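Side-chain contacts in WZI (Escherichia coli, PDB 2YNK), which binds carbohydrate as an outer-membrane beta-barrel lectin and takes part in assembling the group 1 capsule on the cell surface: residues P31-E36 with P192-I197; Q52-R57 with K320-W325; G81-F86 with D361-D366; Q150-G155 with S231-W236. All coordinates share one frame; numbering follows the deposited sequence.

Contact 1 of 4, residues P31-E36 with P192-I197; sequences PLSQEE and PWQYQI. With HEX (hexane), chain S.
The carboxamide of Gln196 meets the pyrrolidine ring of Pro31, NE2 lying 3.3 Å from CD with the two side chains crossing at about a right angle. Another flat group, the Tyr195 ring, lies on the other side of the strand and carries hexane over one face, with Tyr195 CZ 3.7 Å from hexane C2 and hexane C1 offset toward the rim. Gln196 has CG anti to the backbone N (chi1 -164°) and an extended chain, which carries its amide inward to Pro31. There its OE1 accepts from Trp152 NE1 and Gln150 NE2, and its NE2 is bonded to Gln175 OE1. One water spans the segments, donating to Pro31 O at 3.3 Å and weakly accepting from Gln194 NE2. Ser33 OG is bonded to Arg176 O of the adjacent barrel strand. Between the two segments themselves there is no direct hydrogen bond, only van der Waals contact and a weak water bridge; the glutamine amides find their firm partners on other residues.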
loop_
_atom_site.group_PDB
_atom_site.type_symbol
_atom_site.label_atom_id
_atom_site.label_comp_id
_atom_site.label_asym_id
_atom_site.label_seq_id
_atom_site.Cartn_x
_atom_site.Cartn_y
_atom_site.Cartn_z
ATOM N N PRO A 31 2.519 1.283 7.352
ATOM C CA PRO A 31 1.828 0.324 8.201
ATOM C C PRO A 31 1.004 1.000 9.298
ATOM O O PRO A 31 1.295 2.133 9.687
ATOM C CB PRO A 31 2.977 -0.481 8.799
ATOM C CG PRO A 31 4.062 0.504 8.919
ATOM C CD PRO A 31 3.943 1.374 7.701
ATOM N N LEU A 32 -0.026 0.306 9.773
ATOM C CA LEU A 32 -0.889 0.821 10.849
ATOM C C LEU A 32 -0.402 0.327 12.204
ATOM O O LEU A 32 -0.017 -0.828 12.346
ATOM C CB LEU A 32 -2.333 0.344 10.657
ATOM C CG LEU A 32 -2.997 0.565 9.301
ATOM C CD1 LEU A 32 -4.277 -0.240 9.209
ATOM C CD2 LEU A 32 -3.255 2.040 9.068
ATOM N N SER A 33 -0.442 1.196 13.205
ATOM C CA SER A 33 -0.257 0.779 14.604
ATOM C C SER A 33 -1.453 -0.047 15.077
ATOM O O SER A 33 -2.584 0.368 14.925
ATOM C CB SER A 33 -0.102 2.000 15.498
ATOM O OG SER A 33 0.866 2.891 14.968
ATOM N N GLN A 34 -1.198 -1.222 15.632
ATOM C CA GLN A 34 -2.274 -2.103 16.088
ATOM C C GLN A 34 -3.062 -1.420 17.226
ATOM O O GLN A 34 -4.287 -1.485 17.282
ATOM C CB GLN A 34 -1.704 -3.456 16.558
ATOM C CG GLN A 34 -2.658 -4.627 16.393
ATOM C CD GLN A 34 -2.222 -5.871 17.151
ATOM O OE1 GLN A 34 -1.112 -6.371 16.975
ATOM N NE2 GLN A 34 -3.108 -6.383 18.001
ATOM N N GLU A 35 -2.330 -0.732 18.094
ATOM C CA GLU A 35 -2.892 -0.027 19.233
ATOM C C GLU A 35 -3.971 0.967 18.789
ATOM O O GLU A 35 -4.924 1.239 19.541
ATOM C CB GLU A 35 -1.780 0.694 20.015
ATOM C CG GLU A 35 -0.776 -0.228 20.716
ATOM C CD GLU A 35 0.197 -0.946 19.772
ATOM O OE1 GLU A 35 0.342 -0.551 18.589
ATOM O OE2 GLU A 35 0.827 -1.931 20.214
ATOM N N GLU A 36 -3.819 1.491 17.569
ATOM C CA GLU A 36 -4.804 2.387 16.961
ATOM C C GLU A 36 -6.016 1.613 16.425
ATOM O O GLU A 36 -7.151 2.108 16.474
ATOM C CB GLU A 36 -4.145 3.226 15.854
ATOM C CG GLU A 36 -5.093 4.039 14.979
ATOM C CD GLU A 36 -5.878 5.091 15.740
ATOM O OE1 GLU A 36 -5.505 5.442 16.882
ATOM O OE2 GLU A 36 -6.886 5.574 15.186
ATOM N N PRO A 192 -8.041 13.474 14.960
ATOM C CA PRO A 192 -7.050 12.405 14.940
ATOM C C PRO A 192 -6.031 12.701 13.861
ATOM O O PRO A 192 -6.402 13.074 12.746
ATOM C CB PRO A 192 -7.869 11.153 14.584
ATOM C CG PRO A 192 -9.286 11.514 14.879
ATOM C CD PRO A 192 -9.372 12.982 14.573
ATOM N N TRP A 193 -4.762 12.577 14.214
ATOM C CA TRP A 193 -3.694 12.933 13.322
ATOM C C TRP A 193 -2.599 11.919 13.448
ATOM O O TRP A 193 -2.522 11.209 14.454
ATOM C CB TRP A 193 -3.201 14.345 13.624
ATOM C CG TRP A 193 -2.426 14.479 14.906
ATOM C CD1 TRP A 193 -2.926 14.758 16.168
ATOM C CD2 TRP A 193 -0.981 14.351 15.090
ATOM N NE1 TRP A 193 -1.921 14.800 17.092
ATOM C CE2 TRP A 193 -0.732 14.564 16.516
ATOM C CE3 TRP A 193 0.096 14.079 14.250
ATOM C CZ2 TRP A 193 0.537 14.511 17.054
ATOM C CZ3 TRP A 193 1.380 14.033 14.806
ATOM C CH2 TRP A 193 1.592 14.243 16.175
ATOM N N GLN A 194 -1.761 11.827 12.415
ATOM C CA GLN A 194 -0.679 10.857 12.388
ATOM C C GLN A 194 0.484 11.324 11.519
ATOM O O GLN A 194 0.291 11.978 10.480
ATOM C CB GLN A 194 -1.197 9.511 11.883
ATOM C CG GLN A 194 -0.132 8.477 11.521
ATOM C CD GLN A 194 0.678 7.988 12.713
ATOM O OE1 GLN A 194 1.267 8.777 13.456
ATOM N NE2 GLN A 194 0.742 6.669 12.877
ATOM N N TYR A 195 1.690 10.979 11.965
ATOM C CA TYR A 195 2.888 11.218 11.203
ATOM C C TYR A 195 3.550 9.887 10.890
ATOM O O TYR A 195 3.423 8.912 11.632
ATOM C CB TYR A 195 3.846 12.138 11.968
ATOM C CG TYR A 195 4.626 11.455 13.068
ATOM C CD1 TYR A 195 4.110 11.354 14.351
ATOM C CD2 TYR A 195 5.885 10.912 12.825
ATOM C CE1 TYR A 195 4.819 10.728 15.363
ATOM C CE2 TYR A 195 6.600 10.282 13.830
ATOM C CZ TYR A 195 6.060 10.187 15.098
ATOM O OH TYR A 195 6.771 9.562 16.098
ATOM N N GLN A 196 4.251 9.850 9.764
ATOM C CA GLN A 196 5.198 8.774 9.491
ATOM C C GLN A 196 6.461 9.390 8.935
ATOM O O GLN A 196 6.411 10.199 8.009
ATOM C CB GLN A 196 4.622 7.757 8.505
ATOM C CG GLN A 196 5.382 6.441 8.489
ATOM C CD GLN A 196 4.896 5.508 7.410
ATOM O OE1 GLN A 196 5.395 5.530 6.280
ATOM N NE2 GLN A 196 3.908 4.695 7.737
ATOM N N ILE A 197 7.596 9.035 9.515
ATOM C CA ILE A 197 8.877 9.459 8.967
ATOM C C ILE A 197 9.651 8.200 8.652
ATOM O O ILE A 197 9.543 7.219 9.385
ATOM C CB ILE A 197 9.656 10.383 9.932
ATOM C CG1 ILE A 197 10.028 9.660 11.227
ATOM C CG2 ILE A 197 8.827 11.621 10.259
ATOM C CD1 ILE A 197 10.624 10.575 12.278
HETATM C C1 HEX S . 8.183 13.834 15.076
HETATM C C2 HEX S . 7.825 13.199 16.411
HETATM C C3 HEX S . 6.507 13.732 16.988
HETATM C C4 HEX S . 6.481 13.551 18.505
HETATM C C5 HEX S . 5.244 14.152 19.174
HETATM C C6 HEX S . 5.409 14.152 20.684
HETATM O O HOH W 1 -0.796 4.328 10.868
#

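Contact 2 of 4, residues Q52-R57 with K320-W325; sequences QVVLAR and KDAVNW
Val54 and Ala322 face each other methyl to methyl, CG2 of the valine 4.2 Å from CB of the alanine, where helix 49-65 lies against the beginning of strand 322-331. The rotation of Val54 (chi1 176°) sets CG1 anti to the backbone nitrogen and leaves CG2, placed beside that nitrogen, as the branch that reaches the strand. One residue earlier, Val53 also turns toward the strand, but it meets the approach to it: its CG2 lies 4.3 Å from Lys320 O and 4.5 Å from Lys320 CB. The neighbouring valines therefore follow the chain as it passes from loop into strand, and no hydrogen bond joins the segments. Within the helix, the Arg57 guanidinium folds back so that Val54 CA lies 4.1 Å above one of its faces, offset toward the rim. Arg57 NE is held by a salt bridge to Asp13 of helix 8-19, and the same helix sends Trp16 against both Val54 and Ala322. On the other side of the chain, Asp321 points away from helix 49-65 and touches a bound dodecane, consistent with a lipid-facing exterior. Small apolar side chains thus seat an N-terminal helix on the inner surface of a barrel strand, as befits an outer-membrane beta-barrel with a helical element at one end.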
loop_
_atom_site.group_PDB
_atom_site.type_symbol
_atom_site.label_atom_id
_atom_site.label_comp_id
_atom_site.label_asym_id
_atom_site.label_seq_id
_atom_site.Cartn_x
_atom_site.Cartn_y
_atom_site.Cartn_z
ATOM N N GLN A 52 -21.445 -7.057 12.720
ATOM C CA GLN A 52 -20.819 -7.807 13.809
ATOM C C GLN A 52 -19.898 -8.864 13.218
ATOM O O GLN A 52 -18.824 -9.122 13.746
ATOM C CB GLN A 52 -21.872 -8.437 14.726
ATOM C CG GLN A 52 -23.015 -7.486 15.072
ATOM C CD GLN A 52 -23.532 -7.632 16.495
ATOM O OE1 GLN A 52 -24.727 -7.866 16.717
ATOM N NE2 GLN A 52 -22.636 -7.476 17.468
ATOM N N VAL A 53 -20.325 -9.452 12.104
ATOM C CA VAL A 53 -19.503 -10.405 11.355
ATOM C C VAL A 53 -18.161 -9.790 10.934
ATOM O O VAL A 53 -17.100 -10.359 11.186
ATOM C CB VAL A 53 -20.241 -10.906 10.091
ATOM C CG1 VAL A 53 -19.299 -11.679 9.176
ATOM C CG2 VAL A 53 -21.439 -11.760 10.472
ATOM N N VAL A 54 -18.204 -8.622 10.305
ATOM C CA VAL A 54 -16.972 -7.954 9.914
ATOM C C VAL A 54 -16.130 -7.635 11.149
ATOM O O VAL A 54 -14.964 -7.996 11.195
ATOM C CB VAL A 54 -17.223 -6.682 9.072
ATOM C CG1 VAL A 54 -15.908 -5.977 8.780
ATOM C CG2 VAL A 54 -17.936 -7.027 7.768
ATOM N N LEU A 55 -16.722 -6.981 12.147
ATOM C CA LEU A 55 -16.019 -6.667 13.402
ATOM C C LEU A 55 -15.220 -7.837 13.981
ATOM O O LEU A 55 -14.057 -7.681 14.355
ATOM C CB LEU A 55 -17.008 -6.189 14.483
ATOM C CG LEU A 55 -17.320 -4.691 14.542
ATOM C CD1 LEU A 55 -18.143 -4.378 15.782
ATOM C CD2 LEU A 55 -16.049 -3.851 14.517
ATOM N N ALA A 56 -15.849 -9.001 14.071
ATOM C CA ALA A 56 -15.217 -10.153 14.712
ATOM C C ALA A 56 -13.991 -10.597 13.924
ATOM O O ALA A 56 -13.053 -11.174 14.480
ATOM C CB ALA A 56 -16.214 -11.301 14.849
ATOM N N ARG A 57 -14.013 -10.304 12.625
ATOM C CA ARG A 57 -12.943 -10.681 11.698
ATOM C C ARG A 57 -11.661 -9.901 11.961
ATOM O O ARG A 57 -10.574 -10.447 11.816
ATOM C CB ARG A 57 -13.414 -10.491 10.247
ATOM C CG ARG A 57 -13.282 -11.737 9.379
ATOM C CD ARG A 57 -14.502 -11.956 8.496
ATOM N NE ARG A 57 -14.755 -10.829 7.599
ATOM C CZ ARG A 57 -15.833 -10.705 6.820
ATOM N NH1 ARG A 57 -16.784 -11.639 6.806
ATOM N NH2 ARG A 57 -15.960 -9.635 6.037
ATOM N N LYS A 320 -26.103 -11.278 5.802
ATOM C CA LYS A 320 -24.993 -11.071 6.722
ATOM C C LYS A 320 -23.677 -10.860 5.961
ATOM O O LYS A 320 -22.644 -10.570 6.570
ATOM C CB LYS A 320 -24.872 -12.262 7.667
ATOM C CG LYS A 320 -26.033 -12.395 8.641
ATOM C CD LYS A 320 -25.778 -13.525 9.630
ATOM C CE LYS A 320 -26.445 -13.287 10.977
ATOM N NZ LYS A 320 -26.020 -14.312 11.973
ATOM N N ASP A 321 -23.717 -10.994 4.633
ATOM C CA ASP A 321 -22.527 -10.819 3.797
ATOM C C ASP A 321 -22.181 -9.340 3.669
ATOM O O ASP A 321 -22.958 -8.472 4.086
ATOM C CB ASP A 321 -22.741 -11.405 2.395
ATOM C CG ASP A 321 -22.954 -12.913 2.401
ATOM O OD1 ASP A 321 -22.660 -13.572 3.428
ATOM O OD2 ASP A 321 -23.411 -13.440 1.357
ATOM N N ALA A 322 -21.013 -9.069 3.089
ATOM C CA ALA A 322 -20.529 -7.707 2.887
ATOM C C ALA A 322 -20.032 -7.516 1.452
ATOM O O ALA A 322 -19.445 -8.431 0.862
ATOM C CB ALA A 322 -19.420 -7.402 3.874
ATOM N N VAL A 323 -20.274 -6.328 0.895
ATOM C CA VAL A 323 -19.880 -6.025 -0.468
ATOM C C VAL A 323 -19.021 -4.775 -0.497
ATOM O O VAL A 323 -19.420 -3.740 0.028
ATOM C CB VAL A 323 -21.099 -5.856 -1.388
ATOM C CG1 VAL A 323 -20.670 -5.377 -2.769
ATOM C CG2 VAL A 323 -21.836 -7.174 -1.508
ATOM N N ASN A 324 -17.836 -4.903 -1.113
ATOM C CA ASN A 324 -16.857 -3.814 -1.269
ATOM C C ASN A 324 -16.685 -3.492 -2.735
ATOM O O ASN A 324 -16.527 -4.403 -3.542
ATOM C CB ASN A 324 -15.488 -4.249 -0.764
ATOM C CG ASN A 324 -15.349 -4.164 0.727
ATOM O OD1 ASN A 324 -15.238 -3.080 1.284
ATOM N ND2 ASN A 324 -15.293 -5.317 1.382
ATOM N N TRP A 325 -16.682 -2.215 -3.091
ATOM C CA TRP A 325 -16.374 -1.837 -4.462
ATOM C C TRP A 325 -15.688 -0.514 -4.543
ATOM O O TRP A 325 -15.892 0.353 -3.693
ATOM C CB TRP A 325 -17.633 -1.831 -5.321
ATOM C CG TRP A 325 -18.594 -0.722 -4.975
ATOM C CD1 TRP A 325 -19.679 -0.776 -4.105
ATOM C CD2 TRP A 325 -18.585 0.654 -5.483
ATOM N NE1 TRP A 325 -20.317 0.434 -4.045
ATOM C CE2 TRP A 325 -19.715 1.334 -4.840
ATOM C CE3 TRP A 325 -17.786 1.364 -6.365
ATOM C CZ2 TRP A 325 -20.008 2.664 -5.088
ATOM C CZ3 TRP A 325 -18.093 2.707 -6.607
ATOM C CH2 TRP A 325 -19.179 3.338 -5.984
#

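Contact 3 of 4, residues G81-F86 with D361-D366; sequences GTPQGF and DAMGGD
Pro83 sets the CB corner of its ring edge-on against the methyl of Ala362, CB to CB at 3.5 Å, and so joins two loops of the outer-membrane barrel: the connection from strand 69-76 to strand 95-104, and the one that leads into strand 368-377. Neither segment forms a regular helix or strand. Both fold inward, and the touching residues are mostly buried. The neighbouring ring atom, Pro83 CG, is 4.2 Å from Met363 CG, part of a selenomethionine whose side chain then leads away. Ala362 is also met by the next residue of the facing loop, with Gln84 O at 3.8 Å from its CB. A type I turn from Asp361 to Gly364 presents the alanine methyl; it is closed by Gly364 N to Asp361 O at 3.1 Å, and Asp361 OD1 takes a weak bond from Ala362 N. Leu369 of strand 368-377 touches both Pro83 and the selenomethionine. Arg387 of strand 383-393 bonds Pro83 O, and Gln414 bonds Gln84 OE1, tying the proline loop to the barrel wall. Two successive bends in the Gln84 side chain (chi1 -57°, chi2 -61°) curl its amide back along its own loop, where NE2 donates to Thr82 O at 3.0 Å from well above the carbonyl plane, 61° out of it.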
loop_
_atom_site.group_PDB
_atom_site.type_symbol
_atom_site.label_atom_id
_atom_site.label_comp_id
_atom_site.label_asym_id
_atom_site.label_seq_id
_atom_site.Cartn_x
_atom_site.Cartn_y
_atom_site.Cartn_z
ATOM N N GLY A 81 -0.707 -9.321 -16.287
ATOM C CA GLY A 81 -0.476 -8.359 -17.347
ATOM C C GLY A 81 -0.768 -6.956 -16.874
ATOM O O GLY A 81 -0.053 -6.027 -17.230
ATOM N N THR A 82 -1.822 -6.797 -16.076
ATOM C CA THR A 82 -2.155 -5.506 -15.495
ATOM C C THR A 82 -1.389 -5.335 -14.186
ATOM O O THR A 82 -0.995 -6.325 -13.560
ATOM C CB THR A 82 -3.669 -5.387 -15.221
ATOM O OG1 THR A 82 -4.045 -6.248 -14.133
ATOM C CG2 THR A 82 -4.466 -5.749 -16.468
ATOM N N PRO A 83 -1.168 -4.080 -13.764
ATOM C CA PRO A 83 -0.585 -3.817 -12.450
ATOM C C PRO A 83 -1.553 -4.200 -11.327
ATOM O O PRO A 83 -2.753 -4.269 -11.568
ATOM C CB PRO A 83 -0.365 -2.306 -12.469
ATOM C CG PRO A 83 -1.395 -1.792 -13.417
ATOM C CD PRO A 83 -1.463 -2.832 -14.487
ATOM N N GLN A 84 -1.026 -4.443 -10.129
ATOM C CA GLN A 84 -1.821 -4.957 -9.010
ATOM C C GLN A 84 -1.919 -3.958 -7.878
ATOM O O GLN A 84 -1.070 -3.092 -7.707
ATOM C CB GLN A 84 -1.219 -6.249 -8.458
ATOM C CG GLN A 84 -1.059 -7.348 -9.479
ATOM C CD GLN A 84 -2.372 -7.768 -10.073
ATOM O OE1 GLN A 84 -3.142 -8.495 -9.442
ATOM N NE2 GLN A 84 -2.642 -7.315 -11.299
ATOM N N GLY A 85 -2.952 -4.117 -7.067
ATOM C CA GLY A 85 -3.257 -3.140 -6.040
ATOM C C GLY A 85 -2.536 -3.310 -4.724
ATOM O O GLY A 85 -1.601 -4.092 -4.569
ATOM N N PHE A 86 -2.996 -2.523 -3.772
ATOM C CA PHE A 86 -2.572 -2.605 -2.399
ATOM C C PHE A 86 -2.435 -4.051 -1.968
ATOM O O PHE A 86 -3.379 -4.838 -2.058
ATOM C CB PHE A 86 -3.592 -1.878 -1.528
ATOM C CG PHE A 86 -3.327 -1.989 -0.072
ATOM C CD1 PHE A 86 -3.853 -3.038 0.653
ATOM C CD2 PHE A 86 -2.564 -1.038 0.572
ATOM C CE1 PHE A 86 -3.613 -3.146 2.000
ATOM C CE2 PHE A 86 -2.328 -1.134 1.923
ATOM C CZ PHE A 86 -2.849 -2.199 2.638
ATOM N N ASP A 361 3.488 4.529 -8.161
ATOM C CA ASP A 361 2.348 3.756 -8.654
ATOM C C ASP A 361 2.784 2.510 -9.426
ATOM O O ASP A 361 3.781 2.530 -10.137
ATOM C CB ASP A 361 1.466 4.643 -9.547
ATOM C CG ASP A 361 0.060 4.083 -9.744
ATOM O OD1 ASP A 361 -0.276 2.994 -9.201
ATOM O OD2 ASP A 361 -0.717 4.753 -10.456
ATOM N N ALA A 362 2.003 1.439 -9.311
ATOM C CA ALA A 362 2.353 0.143 -9.916
ATOM C C ALA A 362 2.703 0.216 -11.425
ATOM O O ALA A 362 3.517 -0.563 -11.905
ATOM C CB ALA A 362 1.243 -0.872 -9.668
HETATM N N MSE A 363 2.073 1.145 -12.141
HETATM C CA MSE A 363 2.277 1.360 -13.585
HETATM C C MSE A 363 3.629 1.884 -13.994
HETATM O O MSE A 363 4.158 1.527 -15.048
HETATM C CB MSE A 363 1.366 2.497 -14.037
HETATM C CG MSE A 363 0.070 1.998 -14.619
HETATM SE SE MSE A 363 -1.062 3.540 -15.089
HETATM C CE MSE A 363 -0.626 4.881 -13.709
ATOM N N GLY A 364 4.175 2.778 -13.179
ATOM C CA GLY A 364 5.316 3.582 -13.578
ATOM C C GLY A 364 4.800 4.920 -14.044
ATOM O O GLY A 364 3.637 5.256 -13.827
ATOM N N GLY A 365 5.671 5.685 -14.684
ATOM C CA GLY A 365 5.331 7.026 -15.138
ATOM C C GLY A 365 4.692 7.042 -16.512
ATOM O O GLY A 365 4.810 6.084 -17.275
ATOM N N ASP A 366 4.024 8.160 -16.801
ATOM C CA ASP A 366 3.323 8.420 -18.065
ATOM C C ASP A 366 2.107 7.524 -18.310
ATOM O O ASP A 366 1.633 7.421 -19.442
ATOM C CB ASP A 366 4.289 8.319 -19.248
ATOM C CG ASP A 366 5.552 9.119 -19.043
ATOM O OD1 ASP A 366 5.484 10.186 -18.394
ATOM O OD2 ASP A 366 6.612 8.670 -19.544
#

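Contact 4 of 4, residues Q150-G155 with S231-W236; sequences QWWGPG and SRIMQW
This is a packing contact inside the outer-membrane beta-barrel, in which Trp152, from the short strand 151-152 within the barrel, sets its benzo ring against strand 226-236 of the wall. The six-membered edge of the indole does the touching. Its CE3 is 3.6 Å from Ser231 CB, and CZ3 is 4.0 Å from Ile233 CG1, both approaching obliquely. Between these two inward-reaching residues, the carbonyl of Arg232 comes to the indole edge close to the ring plane, Arg232 O lying 3.8 Å from Trp152 CZ3. The Trp152 ring is carried there by a first torsion that puts CG anti to the carbonyl carbon (chi1 -77°). Its opposite, polar edge is fixed at the same time, since NE1 is bonded to Gln196 of strand 193-201, so one indole bridges two wall strands that have a single strand, 212-221, between them. Arg217 of that intervening strand packs against the same side chain. The Arg232 side chain itself points away and forms a salt bridge with Glu298. After the tryptophan the chain runs on through Gly153, whose backbone angles call for glycine, to Gly155. Over this stretch, Trp151, whose ring meets Phe86 edge-to-face, makes a weak bond from NE1 to Gly155 O, at 3.1 Å with an N-H...O angle of 124°.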
loop_
_atom_site.group_PDB
_atom_site.type_symbol
_atom_site.label_atom_id
_atom_site.label_comp_id
_atom_site.label_asym_id
_atom_site.label_seq_id
_atom_site.Cartn_x
_atom_site.Cartn_y
_atom_site.Cartn_z
ATOM N N GLN A 150 5.448 0.182 2.950
ATOM C CA GLN A 150 4.522 1.255 3.318
ATOM C C GLN A 150 3.393 1.368 2.303
ATOM O O GLN A 150 3.423 0.727 1.232
ATOM C CB GLN A 150 5.256 2.595 3.381
ATOM C CG GLN A 150 6.266 2.730 4.506
ATOM C CD GLN A 150 7.389 3.690 4.153
ATOM O OE1 GLN A 150 8.159 3.457 3.207
ATOM N NE2 GLN A 150 7.502 4.767 4.921
ATOM N N TRP A 151 2.398 2.180 2.661
ATOM C CA TRP A 151 1.417 2.670 1.703
ATOM C C TRP A 151 1.006 4.044 2.082
ATOM O O TRP A 151 0.519 4.258 3.195
ATOM C CB TRP A 151 0.205 1.775 1.658
ATOM C CG TRP A 151 -0.773 2.101 0.564
ATOM C CD1 TRP A 151 -1.833 2.999 0.610
ATOM C CD2 TRP A 151 -0.832 1.512 -0.774
ATOM N NE1 TRP A 151 -2.524 3.004 -0.576
ATOM C CE2 TRP A 151 -1.970 2.132 -1.449
ATOM C CE3 TRP A 151 -0.081 0.564 -1.456
ATOM C CZ2 TRP A 151 -2.320 1.798 -2.747
ATOM C CZ3 TRP A 151 -0.452 0.231 -2.761
ATOM C CH2 TRP A 151 -1.545 0.831 -3.384
ATOM N N TRP A 152 1.199 4.991 1.165
ATOM C CA TRP A 152 0.861 6.394 1.419
ATOM C C TRP A 152 -0.290 6.878 0.569
ATOM O O TRP A 152 -0.117 7.213 -0.612
ATOM C CB TRP A 152 2.084 7.265 1.208
ATOM C CG TRP A 152 3.061 7.210 2.351
ATOM C CD1 TRP A 152 3.081 6.323 3.426
ATOM C CD2 TRP A 152 4.227 8.063 2.549
ATOM N NE1 TRP A 152 4.141 6.582 4.250
ATOM C CE2 TRP A 152 4.856 7.617 3.789
ATOM C CE3 TRP A 152 4.794 9.111 1.847
ATOM C CZ2 TRP A 152 5.985 8.217 4.288
ATOM C CZ3 TRP A 152 5.934 9.715 2.359
ATOM C CH2 TRP A 152 6.517 9.277 3.550
ATOM N N GLY A 153 -1.482 6.915 1.176
ATOM C CA GLY A 153 -2.648 7.511 0.545
ATOM C C GLY A 153 -3.863 6.614 0.514
ATOM O O GLY A 153 -3.793 5.456 0.902
ATOM N N PRO A 154 -4.989 7.148 0.027
ATOM C CA PRO A 154 -6.276 6.478 0.102
ATOM C C PRO A 154 -6.590 5.571 -1.075
ATOM O O PRO A 154 -7.647 4.933 -1.093
ATOM C CB PRO A 154 -7.253 7.646 0.122
ATOM C CG PRO A 154 -6.588 8.675 -0.725
ATOM C CD PRO A 154 -5.106 8.481 -0.589
ATOM N N GLY A 155 -5.685 5.495 -2.041
ATOM C CA GLY A 155 -5.933 4.712 -3.234
ATOM C C GLY A 155 -5.888 3.236 -2.939
ATOM O O GLY A 155 -5.240 2.811 -1.979
ATOM N N SER A 231 2.315 14.669 2.079
ATOM C CA SER A 231 3.503 13.829 2.125
ATOM C C SER A 231 4.608 14.314 1.197
ATOM O O SER A 231 4.355 14.889 0.121
ATOM C CB SER A 231 3.156 12.364 1.838
ATOM O OG SER A 231 2.175 12.228 0.828
ATOM N N ARG A 232 5.839 14.073 1.640
ATOM C CA ARG A 232 7.022 14.505 0.930
ATOM C C ARG A 232 8.087 13.399 0.960
ATOM O O ARG A 232 8.252 12.700 1.957
ATOM C CB ARG A 232 7.530 15.796 1.570
ATOM C CG ARG A 232 8.654 16.499 0.829
ATOM C CD ARG A 232 8.910 17.867 1.447
ATOM N NE ARG A 232 10.306 18.298 1.325
ATOM C CZ ARG A 232 10.854 18.842 0.236
ATOM N NH1 ARG A 232 10.144 19.026 -0.878
ATOM N NH2 ARG A 232 12.130 19.202 0.259
ATOM N N ILE A 233 8.788 13.242 -0.156
ATOM C CA ILE A 233 9.875 12.271 -0.298
ATOM C C ILE A 233 11.052 12.950 -0.971
ATOM O O ILE A 233 10.864 13.682 -1.944
ATOM C CB ILE A 233 9.436 11.087 -1.186
ATOM C CG1 ILE A 233 8.849 9.960 -0.344
ATOM C CG2 ILE A 233 10.602 10.534 -1.984
ATOM C CD1 ILE A 233 9.876 9.215 0.477
HETATM N N MSE A 234 12.262 12.722 -0.473
HETATM C CA MSE A 234 13.442 13.155 -1.220
HETATM C C MSE A 234 14.387 12.007 -1.469
HETATM O O MSE A 234 14.678 11.204 -0.585
HETATM C CB MSE A 234 14.157 14.350 -0.594
HETATM C CG MSE A 234 14.509 14.151 0.865
HETATM SE SE MSE A 234 15.769 15.566 1.407
HETATM C CE MSE A 234 15.095 15.679 3.266
ATOM N N GLN A 235 14.857 11.925 -2.708
ATOM C CA GLN A 235 15.870 10.958 -3.111
ATOM C C GLN A 235 17.218 11.652 -2.948
ATOM O O GLN A 235 17.481 12.652 -3.605
ATOM C CB GLN A 235 15.625 10.544 -4.559
ATOM C CG GLN A 235 16.211 9.208 -4.963
ATOM C CD GLN A 235 15.688 8.726 -6.307
ATOM O OE1 GLN A 235 15.916 7.575 -6.699
ATOM N NE2 GLN A 235 14.983 9.601 -7.021
ATOM N N TRP A 236 18.065 11.125 -2.072
ATOM C CA TRP A 236 19.198 11.881 -1.549
ATOM C C TRP A 236 20.344 10.960 -1.204
ATOM O O TRP A 236 20.142 9.774 -0.971
ATOM C CB TRP A 236 18.714 12.675 -0.333
ATOM C CG TRP A 236 19.772 13.455 0.406
ATOM C CD1 TRP A 236 20.211 14.750 0.153
ATOM C CD2 TRP A 236 20.547 13.012 1.561
ATOM N NE1 TRP A 236 21.186 15.117 1.040
ATOM C CE2 TRP A 236 21.434 14.118 1.907
ATOM C CE3 TRP A 236 20.598 11.844 2.311
ATOM C CZ2 TRP A 236 22.324 14.037 2.960
ATOM C CZ3 TRP A 236 21.500 11.771 3.376
ATOM C CH2 TRP A 236 22.342 12.841 3.693
#

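Overall arrangement
The four contacts join elements inside the barrel to one another or to its 18-stranded antiparallel wall. Contacts 1 and 2 bring the consecutive helices 34-42 and 49-65, or the residues leading into them, against strands 193-201 and 322-331, centres 24 Å apart. Contact 4, 14 Å from contact 1, adds strand 226-236 and touches contact 1 through Gln150 and Trp152. Contact 3 joins two inward-folded loops on the other side of the chain's centre from contact 1, and meets contact 4 where Phe86 packs on Trp151. In sequence, contact 4 falls between the segments of contacts 2 and 3. Contacts 1, 4 and 3 thus connect, while contact 2 stays at least about 10 Å (nearest atoms) away.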